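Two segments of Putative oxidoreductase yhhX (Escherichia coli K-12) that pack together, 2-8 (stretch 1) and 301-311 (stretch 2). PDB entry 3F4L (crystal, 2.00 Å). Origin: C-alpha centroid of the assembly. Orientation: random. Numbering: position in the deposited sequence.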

# COMPACT_ATOMS: atom_id res chain seq x y z
N VAL A 2 11.75 43.43 -13.36
CA VAL A 2 12.15 42.24 -14.18
C VAL A 2 13.53 41.72 -13.80
O VAL A 2 14.51 42.47 -13.80
CB VAL A 2 12.17 42.58 -15.69
CG1 VAL A 2 13.04 43.80 -15.94
CG2 VAL A 2 12.69 41.40 -16.50
N ILE A 3 13.61 40.43 -13.48
CA ILE A 3 14.89 39.81 -13.13
C ILE A 3 15.42 39.08 -14.36
O ILE A 3 14.66 38.39 -15.03
CB ILE A 3 14.72 38.73 -12.03
CG1 ILE A 3 14.07 39.32 -10.79
CG2 ILE A 3 16.09 38.12 -11.70
CD1 ILE A 3 13.91 38.33 -9.65
N ASN A 4 16.70 39.25 -14.65
CA ASN A 4 17.33 38.57 -15.78
C ASN A 4 17.85 37.22 -15.30
O ASN A 4 18.46 37.12 -14.23
CB ASN A 4 18.50 39.38 -16.35
CG ASN A 4 18.04 40.54 -17.21
OD1 ASN A 4 18.82 41.10 -18.00
ND2 ASN A 4 16.78 40.93 -17.05
N CYS A 5 17.61 36.18 -16.09
CA CYS A 5 18.08 34.86 -15.73
C CYS A 5 18.81 34.25 -16.92
O CYS A 5 18.84 34.82 -18.01
CB CYS A 5 16.91 33.98 -15.30
SG CYS A 5 15.61 33.75 -16.56
N ALA A 6 19.41 33.09 -16.69
CA ALA A 6 20.12 32.39 -17.75
C ALA A 6 20.07 30.89 -17.52
O ALA A 6 20.04 30.42 -16.38
CB ALA A 6 21.57 32.86 -17.80
N PHE A 7 20.06 30.12 -18.60
CA PHE A 7 20.01 28.68 -18.47
C PHE A 7 21.30 28.01 -18.89
O PHE A 7 21.91 28.39 -19.89
CB PHE A 7 18.88 28.09 -19.30
CG PHE A 7 17.52 28.41 -18.78
CD1 PHE A 7 16.94 29.65 -19.02
CD2 PHE A 7 16.83 27.47 -18.01
CE1 PHE A 7 15.69 29.95 -18.49
CE2 PHE A 7 15.58 27.76 -17.48
CZ PHE A 7 15.01 29.00 -17.72
N ILE A 8 21.71 27.02 -18.11
CA ILE A 8 22.88 26.23 -18.45
C ILE A 8 22.24 24.94 -18.94
O ILE A 8 21.74 24.14 -18.14
CB ILE A 8 23.75 25.89 -17.23
CG1 ILE A 8 24.17 27.17 -16.50
CG2 ILE A 8 24.97 25.11 -17.68
CD1 ILE A 8 24.90 28.15 -17.35
N VAL A 301 7.18 28.34 -9.20
CA VAL A 301 8.53 28.18 -8.69
C VAL A 301 9.25 29.50 -8.97
O VAL A 301 9.94 30.04 -8.11
CB VAL A 301 9.29 27.03 -9.42
CG1 VAL A 301 10.79 27.10 -9.09
CG2 VAL A 301 8.73 25.67 -9.01
N TYR A 302 9.06 30.03 -10.17
CA TYR A 302 9.70 31.28 -10.52
C TYR A 302 9.06 32.46 -9.79
O TYR A 302 9.74 33.44 -9.48
CB TYR A 302 9.67 31.49 -12.04
CG TYR A 302 10.65 30.58 -12.77
CD1 TYR A 302 10.27 29.30 -13.20
CD2 TYR A 302 11.97 30.99 -13.00
CE1 TYR A 302 11.19 28.45 -13.82
CE2 TYR A 302 12.89 30.14 -13.62
CZ TYR A 302 12.49 28.88 -14.03
OH TYR A 302 13.40 28.06 -14.63
N ASP A 303 7.77 32.35 -9.49
CA ASP A 303 7.12 33.44 -8.76
C ASP A 303 7.69 33.46 -7.34
O ASP A 303 7.77 34.52 -6.72
CB ASP A 303 5.59 33.25 -8.71
CG ASP A 303 4.95 33.28 -10.09
OD1 ASP A 303 5.41 34.06 -10.94
OD2 ASP A 303 3.98 32.53 -10.32
N ALA A 304 8.10 32.30 -6.84
CA ALA A 304 8.69 32.21 -5.50
C ALA A 304 10.11 32.76 -5.51
O ALA A 304 10.53 33.49 -4.60
CB ALA A 304 8.70 30.77 -5.00
N LEU A 305 10.87 32.39 -6.54
CA LEU A 305 12.25 32.87 -6.67
C LEU A 305 12.24 34.39 -6.81
O LEU A 305 13.13 35.07 -6.30
CB LEU A 305 12.91 32.22 -7.89
CG LEU A 305 13.65 30.90 -7.65
CD1 LEU A 305 12.90 30.03 -6.69
CD2 LEU A 305 13.83 30.18 -8.98
N TYR A 306 11.23 34.92 -7.48
CA TYR A 306 11.11 36.36 -7.64
C TYR A 306 11.05 37.02 -6.25
O TYR A 306 11.84 37.90 -5.94
CB TYR A 306 9.83 36.71 -8.40
CG TYR A 306 9.74 38.18 -8.75
CD1 TYR A 306 10.48 38.70 -9.81
CD2 TYR A 306 8.98 39.05 -7.97
CE1 TYR A 306 10.46 40.07 -10.09
CE2 TYR A 306 8.96 40.42 -8.25
CZ TYR A 306 9.70 40.91 -9.31
OH TYR A 306 9.70 42.27 -9.59
N GLN A 307 10.10 36.57 -5.43
CA GLN A 307 9.92 37.12 -4.09
C GLN A 307 11.18 36.93 -3.25
O GLN A 307 11.64 37.87 -2.59
CB GLN A 307 8.73 36.46 -3.39
CG GLN A 307 7.40 36.71 -4.08
CD GLN A 307 6.22 36.35 -3.19
OE1 GLN A 307 5.06 36.43 -3.60
NE2 GLN A 307 6.52 35.95 -1.95
N THR A 308 11.73 35.73 -3.28
CA THR A 308 12.94 35.46 -2.52
C THR A 308 14.07 36.41 -2.89
O THR A 308 14.68 37.03 -2.03
CB THR A 308 13.43 34.02 -2.74
OG1 THR A 308 12.57 33.12 -2.03
CG2 THR A 308 14.87 33.86 -2.25
N ILE A 309 14.35 36.51 -4.19
CA ILE A 309 15.43 37.37 -4.68
C ILE A 309 15.16 38.87 -4.53
O ILE A 309 16.05 39.64 -4.16
CB ILE A 309 15.72 37.07 -6.17
CG1 ILE A 309 16.33 35.68 -6.31
CG2 ILE A 309 16.65 38.13 -6.75
CD1 ILE A 309 16.56 35.26 -7.74
N THR A 310 13.94 39.29 -4.81
CA THR A 310 13.60 40.70 -4.73
C THR A 310 13.25 41.21 -3.34
O THR A 310 13.69 42.29 -2.94
CB THR A 310 12.42 41.01 -5.67
OG1 THR A 310 12.70 40.49 -6.97
CG2 THR A 310 12.19 42.52 -5.75
N HIS A 311 12.47 40.44 -2.59
CA HIS A 311 12.05 40.87 -1.27
C HIS A 311 12.58 40.06 -0.10
O HIS A 311 12.14 40.24 1.04
CB HIS A 311 10.52 40.93 -1.23
CG HIS A 311 9.93 41.85 -2.25
ND1 HIS A 311 10.19 43.20 -2.27
CD2 HIS A 311 9.13 41.60 -3.32
CE1 HIS A 311 9.58 43.75 -3.31
NE2 HIS A 311 8.93 42.80 -3.95

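Strand 3-8 lies against helix 301-311, their N-to-C directions 121° apart and their axes 10.9 Å apart at closest approach. The backbones come nearest where the CA atoms of I3 and Y306 stand 7.5 Å apart, so side chains must bridge the gap. Within the helix, i to i+4 bonds such as T310 N to Y306 O (2.8 Å) hold the helix together; no hydrogen bond crosses to the strand, and the contact, 263 Å² in all, rests mainly on apolar packing. I3 gives the most surface. Its CA-to-CB bond points toward the helix, and the m, t rotamer extends CD1 to 3.5 Å from Y306 CD1 and 4.0 Å from I309 CG2. I3 CD1 also lies 3.6 Å from T310 OG1, a van der Waals contact: that hydroxyl donates to Y306 O at 2.9 Å, turning its polarity back into its own helix. The Y306 ring meets the I3 methyl obliquely. At the other end of the contact, F7 starts sideways but its ring reaches inward, bringing CE2 to 3.6 Å from Y302 OH, while F7 CZ and Y302 CZ are 4.5 Å apart. These rings meet obliquely, and Y302 OH finds its hydrogen bond elsewhere in the structure. N4, A6 and I8 alternate with I3, C5 and F7 along the strand and lie out of the helix's reach.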